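Local coordinates for flagellar biosynthetic protein FlhB (Shewanella putrefaciens CN-32, PDB 6Z0W), which probably helps export flagellar proteins and form the rod of the flagellar basal body, as a type III secretion exporter of which this chain is the cytoplasmic domain, at residues E23-A28 against K44-V49; E11-D16 against R58-A63. One frame throughout, in Å; residues are numbered along the deposited sequence.

In the fold
From the N terminus, helix 6-9 leads into 11-16, the first half of interaction 2, and then into strand 17-20. The next strand, 25-30, pairs with 17-20 on one side and with the outermost strand 40-46 on the other; interaction 1 lies on this second seam, where residues 23-28 meet 44-49 and close the hairpin. The chain then continues into helix 47-59. At its far end, 58-63 returns to 11-16 as interaction 2, just before strand 64-66 enters the sheet beside 17-20. Interaction 1 is thus nested within the loop that interaction 2 closes, and helix 47-59 joins them. They also touch directly, A28 CB packing 3.9 Å from A15 CB.

Interaction 1: E23-A28 against K44-V49; sequences EHYAVA and KGVDDV
D47 N donates to H24 O over 2.8 Å, reaching the carbonyl from above its plane, while D47 OD1 accepts from H24 N at 2.9 Å. Backbone and side chain of D47 thus bind both polar backbone atoms of H24 at the open end of an antiparallel beta hairpin, from which the chain continues into helix 47-59. E23 and H24 belong to NPEH, which corresponds to the NPTH motif at which relatives cleave themselves. E23 OE2 lies 2.9 Å from D47 OD1, the carboxylate planes nearly parallel, 15° apart: two like-charged acceptors with no hydrogen bond between them.

A26 and G45 form a hydrogen-bonded pair, each N-H meeting the other's oxygen nearly end-on to the carbonyl. The flanking pairs, Y25-V46 and V27-K44, are non-hydrogen-bonded and put their side chains on the face that packs on helix 68-77, away from A26 CB. Y25 OH bonds to H76 and to H130 of the C-terminal tag, and K44 NZ to the carbonyls of Y75 and, just beyond the helix, T78. V46 CG1, anti to its carbonyl carbon (chi1 -62°), lies over one face of the Y25 ring in a CH-pi contact, 4.2 Å from the centroid and closest to CD1 and CE1.

Interaction 2: E11-D16 against R58-A63; sequences EVPNAD and REYNIA
The phenol ring of Y60 presents one face to the pyrrolidine ring of P13. CB of P13 sits over that face in a CH-pi contact, 3.8 Å from the ring centroid and 14° off the normal, shifted toward the CD1-CE1 rim; CG lies over the other half, nearest CZ and CE2. Two carbons of the proline thus share the one aromatic face.

The contact joins the 3-10 turn 12-14, between helix 6-9 and strand 17-20, to the C-terminal end of helix 47-59. That helix finishes in a Schellman motif: N61, with positive phi, is the C-prime residue, I62 N bonds to A57 O, and N61 N to R58 O. The chain leaves the turn with I62 directed at 11-16. CG1 of I62 is anti to the carbonyl carbon (chi1 -69°), and chi2 extends CD1 into the backbone of the turn, 3.2 Å from V12 O and 3.5 Å from P13 O. The CG2 branch meets A15 CB at 4.2 Å and also touches the backbone of D16.

V12 O, beside this methyl, accepts the N-H of A15 at 3.0 Å. On the side chains of the same segment, N14 ND2 donates to E11 OE1, meeting it from above the carboxylate plane, while E11 OE2 forms a salt bridge with R7.

No direct hydrogen bond crosses between the segments. One water accepts from A63 N at 3.0 Å and probably bridges to D16 O, though at 2.5 Å that second leg is doubtfully short; it lies where both segments run into the neighbouring parallel strands 17-20 and 64-66. Cohesion between these segments therefore rests on apolar and CH-pi packing, with at most a water bridge as the polar link.

Interaction 1: E23-A28 against K44-V49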
ATOM      1  N   GLU A  23      -2.298  16.219  -2.200  1.00 51.06           N
ATOM      2  CA  GLU A  23      -2.959  15.151  -1.469  1.00 50.75           C
ATOM      3  C   GLU A  23      -2.225  13.864  -1.863  1.00 49.99           C
ATOM      4  O   GLU A  23      -2.240  13.447  -3.025  1.00 51.54           O
ATOM      5  CB  GLU A  23      -4.462  15.105  -1.763  1.00 51.76           C
ATOM      6  CG  GLU A  23      -5.225  13.976  -1.089  1.00 55.62           C
ATOM      7  CD  GLU A  23      -5.603  14.254   0.357  1.00 62.25           C
ATOM      8  OE1 GLU A  23      -6.815  14.385   0.654  1.00 65.18           O
ATOM      9  OE2 GLU A  23      -4.691  14.338   1.202  1.00 63.97           O
ATOM     10  N   HIS A  24      -1.527  13.299  -0.879  1.00 46.26           N
ATOM     11  CA  HIS A  24      -0.608  12.181  -1.052  1.00 43.85           C
ATOM     12  C   HIS A  24      -1.072  11.010  -0.201  1.00 44.15           C
ATOM     13  O   HIS A  24      -1.585  11.198   0.903  1.00 48.45           O
ATOM     14  CB  HIS A  24       0.829  12.573  -0.647  1.00 45.03           C
ATOM     15  CG  HIS A  24       1.391  13.701  -1.457  1.00 53.02           C
ATOM     16  ND1 HIS A  24       1.995  13.511  -2.683  1.00 54.68           N
ATOM     17  CD2 HIS A  24       1.393  15.038  -1.240  1.00 55.47           C
ATOM     18  CE1 HIS A  24       2.364  14.680  -3.175  1.00 55.11           C
ATOM     19  NE2 HIS A  24       2.014  15.620  -2.317  1.00 56.83           N
ATOM     20  N   TYR A  25      -0.862   9.801  -0.714  1.00 38.34           N
ATOM     21  CA  TYR A  25      -1.220   8.563  -0.036  1.00 37.43           C
ATOM     22  C   TYR A  25      -0.018   7.626  -0.035  1.00 39.67           C
ATOM     23  O   TYR A  25       0.693   7.540  -1.038  1.00 44.38           O
ATOM     24  CB  TYR A  25      -2.366   7.869  -0.764  1.00 37.51           C
ATOM     25  CG  TYR A  25      -3.716   8.494  -0.590  1.00 43.38           C
ATOM     26  CD1 TYR A  25      -4.604   7.974   0.321  1.00 45.06           C
ATOM     27  CD2 TYR A  25      -4.104   9.592  -1.347  1.00 46.21           C
ATOM     28  CE1 TYR A  25      -5.844   8.498   0.477  1.00 49.13           C
ATOM     29  CE2 TYR A  25      -5.344  10.144  -1.190  1.00 51.22           C
ATOM     30  CZ  TYR A  25      -6.212   9.586  -0.264  1.00 55.58           C
ATOM     31  OH  TYR A  25      -7.473  10.091  -0.064  1.00 65.07           O
ATOM     32  N   ALA A  26       0.199   6.917   1.074  1.00 37.16           N
ATOM     33  CA  ALA A  26       1.180   5.833   1.130  1.00 36.39           C
ATOM     34  C   ALA A  26       0.645   4.760   2.059  1.00 36.48           C
ATOM     35  O   ALA A  26       0.232   5.077   3.178  1.00 41.79           O
ATOM     36  CB  ALA A  26       2.558   6.307   1.641  1.00 36.70           C
ATOM     37  N   VAL A  27       0.670   3.501   1.620  1.00 31.99           N
ATOM     38  CA  VAL A  27       0.324   2.386   2.495  1.00 32.86           C
ATOM     39  C   VAL A  27       1.458   1.371   2.446  1.00 33.08           C
ATOM     40  O   VAL A  27       1.866   0.930   1.359  1.00 30.44           O
ATOM     41  CB  VAL A  27      -1.029   1.748   2.122  1.00 33.38           C
ATOM     42  CG1 VAL A  27      -2.179   2.699   2.505  1.00 30.54           C
ATOM     43  CG2 VAL A  27      -1.081   1.430   0.631  1.00 34.65           C
ATOM     44  N   ALA A  28       2.014   1.052   3.619  1.00 32.97           N
ATOM     45  CA  ALA A  28       3.074   0.056   3.726  1.00 30.97           C
ATOM     46  C   ALA A  28       2.422  -1.313   3.926  1.00 30.15           C
ATOM     47  O   ALA A  28       1.754  -1.559   4.950  1.00 30.22           O
ATOM     48  CB  ALA A  28       4.038   0.399   4.874  1.00 29.63           C
ATOM     49  N   LYS A  44       0.389   3.511   7.439  1.00 33.74           N
ATOM     50  CA  LYS A  44      -0.312   4.276   6.430  1.00 32.66           C
ATOM     51  C   LYS A  44      -0.358   5.738   6.854  1.00 35.20           C
ATOM     52  O   LYS A  44      -0.311   6.055   8.040  1.00 36.14           O
ATOM     53  CB  LYS A  44      -1.738   3.741   6.193  1.00 31.95           C
ATOM     54  CG  LYS A  44      -2.783   4.068   7.266  1.00 36.07           C
ATOM     55  CD  LYS A  44      -4.141   3.590   6.715  1.00 39.10           C
ATOM     56  CE  LYS A  44      -5.362   3.946   7.537  1.00 37.85           C
ATOM     57  NZ  LYS A  44      -6.569   3.231   6.984  1.00 36.14           N
ATOM     58  N   GLY A  45      -0.452   6.621   5.867  1.00 34.03           N
ATOM     59  CA  GLY A  45      -0.553   8.044   6.141  1.00 35.15           C
ATOM     60  C   GLY A  45      -0.854   8.793   4.869  1.00 35.88           C
ATOM     61  O   GLY A  45      -0.697   8.273   3.756  1.00 36.04           O
ATOM     62  N   VAL A  46      -1.312  10.023   5.041  1.00 40.04           N
ATOM     63  CA  VAL A  46      -1.486  10.873   3.886  1.00 41.87           C
ATOM     64  C   VAL A  46      -0.510  12.025   3.993  1.00 46.71           C
ATOM     65  O   VAL A  46       0.084  12.294   5.049  1.00 45.96           O
ATOM     66  CB  VAL A  46      -2.931  11.390   3.717  1.00 43.21           C
ATOM     67  CG1 VAL A  46      -3.892  10.218   3.506  1.00 38.98           C
ATOM     68  CG2 VAL A  46      -3.341  12.282   4.916  1.00 46.32           C
ATOM     69  N   ASP A  47      -0.341  12.696   2.854  1.00 51.30           N
ATOM     70  CA  ASP A  47       0.398  13.947   2.767  1.00 51.50           C
ATOM     71  C   ASP A  47       1.790  13.810   3.378  1.00 51.39           C
ATOM     72  O   ASP A  47       2.598  13.024   2.873  1.00 48.48           O
ATOM     73  CB  ASP A  47      -0.436  15.052   3.398  1.00 53.95           C
ATOM     74  CG  ASP A  47      -1.788  15.228   2.681  1.00 54.36           C
ATOM     75  OD1 ASP A  47      -1.886  14.856   1.487  1.00 50.19           O
ATOM     76  OD2 ASP A  47      -2.743  15.737   3.302  1.00 54.80           O
ATOM     77  N   ASP A  48       2.094  14.554   4.444  1.00 54.19           N
ATOM     78  CA  ASP A  48       3.467  14.552   4.944  1.00 57.79           C
ATOM     79  C   ASP A  48       3.822  13.219   5.581  1.00 55.35           C
ATOM     80  O   ASP A  48       4.966  12.761   5.471  1.00 52.55           O
ATOM     81  CB  ASP A  48       3.693  15.665   5.952  1.00 64.57           C
ATOM     82  CG  ASP A  48       5.050  15.563   6.611  1.00 69.60           C
ATOM     83  OD1 ASP A  48       6.074  15.824   5.929  1.00 72.92           O
ATOM     84  OD2 ASP A  48       5.092  15.204   7.811  1.00 69.93           O
ATOM     85  N   VAL A  49       2.867  12.605   6.280  1.00 53.18           N
ATOM     86  CA  VAL A  49       3.110  11.287   6.850  1.00 48.98           C
ATOM     87  C   VAL A  49       3.370  10.281   5.738  1.00 45.32           C
ATOM     88  O   VAL A  49       4.162   9.346   5.902  1.00 43.81           O
ATOM     89  CB  VAL A  49       1.924  10.877   7.744  1.00 46.07           C
ATOM     90  CG1 VAL A  49       2.123   9.460   8.283  1.00 42.41           C
ATOM     91  CG2 VAL A  49       1.737  11.893   8.895  1.00 47.25           C
TER

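Interaction 2: E11-D16 against R58-A63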
ATOM      1  N   GLU A  11       7.533   0.456  12.086  1.00 42.06           N
ATOM      2  CA  GLU A  11       7.183  -0.804  11.425  1.00 39.17           C
ATOM      3  C   GLU A  11       7.500  -0.821   9.940  1.00 34.12           C
ATOM      4  O   GLU A  11       7.601  -1.911   9.358  1.00 34.05           O
ATOM      5  CB  GLU A  11       5.684  -1.111  11.577  1.00 44.02           C
ATOM      6  CG  GLU A  11       5.233  -1.570  12.952  1.00 46.43           C
ATOM      7  CD  GLU A  11       5.920  -2.847  13.388  1.00 50.36           C
ATOM      8  OE1 GLU A  11       6.165  -3.712  12.515  1.00 51.90           O
ATOM      9  OE2 GLU A  11       6.238  -2.969  14.595  1.00 50.27           O
ATOM     10  N   VAL A  12       7.636   0.346   9.317  1.00 33.55           N
ATOM     11  CA  VAL A  12       7.872   0.501   7.880  1.00 36.88           C
ATOM     12  C   VAL A  12       9.061  -0.333   7.392  1.00 37.40           C
ATOM     13  O   VAL A  12       8.981  -0.881   6.277  1.00 35.67           O
ATOM     14  CB  VAL A  12       8.049   1.990   7.506  1.00 39.97           C
ATOM     15  CG1 VAL A  12       8.385   2.140   6.055  1.00 40.76           C
ATOM     16  CG2 VAL A  12       6.767   2.771   7.752  1.00 41.47           C
ATOM     17  N   PRO A  13      10.163  -0.474   8.154  1.00 36.42           N
ATOM     18  CA  PRO A  13      11.236  -1.386   7.714  1.00 37.20           C
ATOM     19  C   PRO A  13      10.784  -2.823   7.452  1.00 37.99           C
ATOM     20  O   PRO A  13      11.490  -3.554   6.742  1.00 39.24           O
ATOM     21  CB  PRO A  13      12.247  -1.328   8.872  1.00 36.92           C
ATOM     22  CG  PRO A  13      12.040   0.068   9.458  1.00 36.84           C
ATOM     23  CD  PRO A  13      10.560   0.272   9.375  1.00 36.07           C
ATOM     24  N   ASN A  14       9.655  -3.267   8.004  1.00 33.89           N
ATOM     25  CA  ASN A  14       9.232  -4.648   7.782  1.00 34.04           C
ATOM     26  C   ASN A  14       8.304  -4.792   6.572  1.00 32.29           C
ATOM     27  O   ASN A  14       7.884  -5.901   6.268  1.00 36.53           O
ATOM     28  CB  ASN A  14       8.542  -5.203   9.031  1.00 38.26           C
ATOM     29  CG  ASN A  14       9.399  -5.077  10.268  1.00 43.52           C
ATOM     30  OD1 ASN A  14      10.613  -5.259  10.217  1.00 42.40           O
ATOM     31  ND2 ASN A  14       8.781  -4.699  11.376  1.00 48.72           N
ATOM     32  N   ALA A  15       8.019  -3.711   5.862  1.00 30.42           N
ATOM     33  CA  ALA A  15       7.086  -3.748   4.751  1.00 31.89           C
ATOM     34  C   ALA A  15       7.682  -4.516   3.575  1.00 34.80           C
ATOM     35  O   ALA A  15       8.889  -4.487   3.338  1.00 33.73           O
ATOM     36  CB  ALA A  15       6.744  -2.317   4.299  1.00 25.57           C
ATOM     37  N   ASP A  16       6.814  -5.135   2.776  1.00 33.79           N
ATOM     38  CA  ASP A  16       7.273  -5.664   1.497  1.00 34.59           C
ATOM     39  C   ASP A  16       7.188  -4.640   0.370  1.00 37.74           C
ATOM     40  O   ASP A  16       7.961  -4.726  -0.590  1.00 39.68           O
ATOM     41  CB  ASP A  16       6.463  -6.903   1.138  1.00 36.29           C
ATOM     42  CG  ASP A  16       6.835  -8.086   1.997  1.00 35.84           C
ATOM     43  OD1 ASP A  16       8.041  -8.377   2.045  1.00 35.80           O
ATOM     44  OD2 ASP A  16       5.947  -8.683   2.650  1.00 35.80           O
ATOM     45  N   ARG A  58      12.570   4.046   1.379  1.00 38.34           N
ATOM     46  CA  ARG A  58      13.711   4.178   0.481  1.00 43.00           C
ATOM     47  C   ARG A  58      15.026   3.968   1.220  1.00 41.32           C
ATOM     48  O   ARG A  58      15.967   3.381   0.674  1.00 41.28           O
ATOM     49  CB  ARG A  58      13.713   5.544  -0.203  1.00 48.97           C
ATOM     50  CG  ARG A  58      14.690   5.604  -1.391  1.00 58.62           C
ATOM     51  CD  ARG A  58      15.662   6.801  -1.378  1.00 66.12           C
ATOM     52  NE  ARG A  58      16.675   6.713  -2.447  1.00 70.70           N
ATOM     53  CZ  ARG A  58      17.961   6.430  -2.241  1.00 72.39           C
ATOM     54  NH1 ARG A  58      18.395   6.209  -1.010  1.00 72.08           N
ATOM     55  NH2 ARG A  58      18.820   6.370  -3.257  1.00 73.60           N
ATOM     56  N   GLU A  59      15.121   4.484   2.442  1.00 39.50           N
ATOM     57  CA  GLU A  59      16.274   4.184   3.277  1.00 41.87           C
ATOM     58  C   GLU A  59      16.505   2.672   3.393  1.00 39.12           C
ATOM     59  O   GLU A  59      17.649   2.209   3.302  1.00 39.43           O
ATOM     60  CB  GLU A  59      16.090   4.834   4.648  1.00 46.28           C
ATOM     61  CG  GLU A  59      17.296   4.765   5.539  1.00 50.75           C
ATOM     62  CD  GLU A  59      18.452   5.632   5.060  1.00 56.03           C
ATOM     63  OE1 GLU A  59      18.191   6.689   4.431  1.00 57.21           O
ATOM     64  OE2 GLU A  59      19.625   5.256   5.328  1.00 55.57           O
ATOM     65  N   TYR A  60      15.429   1.881   3.547  1.00 38.40           N
ATOM     66  CA  TYR A  60      15.540   0.434   3.739  1.00 38.68           C
ATOM     67  C   TYR A  60      15.434  -0.356   2.435  1.00 40.92           C
ATOM     68  O   TYR A  60      15.314  -1.590   2.476  1.00 40.73           O
ATOM     69  CB  TYR A  60      14.484  -0.054   4.742  1.00 34.57           C
ATOM     70  CG  TYR A  60      14.901   0.183   6.190  1.00 34.12           C
ATOM     71  CD1 TYR A  60      15.445  -0.851   6.952  1.00 34.91           C
ATOM     72  CD2 TYR A  60      14.793   1.439   6.767  1.00 33.49           C
ATOM     73  CE1 TYR A  60      15.835  -0.640   8.268  1.00 36.72           C
ATOM     74  CE2 TYR A  60      15.175   1.667   8.081  1.00 36.68           C
ATOM     75  CZ  TYR A  60      15.702   0.609   8.825  1.00 38.69           C
ATOM     76  OH  TYR A  60      16.111   0.779  10.133  1.00 43.16           O
ATOM     77  N   ASN A  61      15.521   0.316   1.286  1.00 39.40           N
ATOM     78  CA  ASN A  61      15.434  -0.332  -0.025  1.00 39.75           C
ATOM     79  C   ASN A  61      14.142  -1.134  -0.164  1.00 38.17           C
ATOM     80  O   ASN A  61      14.134  -2.265  -0.670  1.00 37.89           O
ATOM     81  CB  ASN A  61      16.653  -1.222  -0.290  1.00 40.64           C
ATOM     82  CG  ASN A  61      17.907  -0.415  -0.541  1.00 45.97           C
ATOM     83  OD1 ASN A  61      17.994   0.338  -1.513  1.00 48.16           O
ATOM     84  ND2 ASN A  61      18.866  -0.526   0.367  1.00 46.31           N
ATOM     85  N   ILE A  62      13.041  -0.562   0.304  1.00 34.46           N
ATOM     86  CA  ILE A  62      11.737  -1.190   0.143  1.00 33.71           C
ATOM     87  C   ILE A  62      11.065  -0.597  -1.088  1.00 36.05           C
ATOM     88  O   ILE A  62      10.949   0.633  -1.212  1.00 40.92           O
ATOM     89  CB  ILE A  62      10.883  -1.024   1.407  1.00 35.58           C
ATOM     90  CG1 ILE A  62      11.500  -1.869   2.533  1.00 36.08           C
ATOM     91  CG2 ILE A  62       9.412  -1.420   1.132  1.00 35.07           C
ATOM     92  CD1 ILE A  62      10.946  -1.628   3.899  1.00 35.42           C
ATOM     93  N   ALA A  63      10.634  -1.471  -2.007  1.00 30.15           N
ATOM     94  CA  ALA A  63      10.030  -1.018  -3.257  1.00 29.04           C
ATOM     95  C   ALA A  63       8.837  -0.087  -3.003  1.00 29.01           C
ATOM     96  O   ALA A  63       7.970  -0.357  -2.169  1.00 30.07           O
ATOM     97  CB  ALA A  63       9.586  -2.211  -4.098  1.00 28.89           C
TER
HETATM   98  O   HOH W   1      10.371  -4.323  -1.063  1.00 35.82           O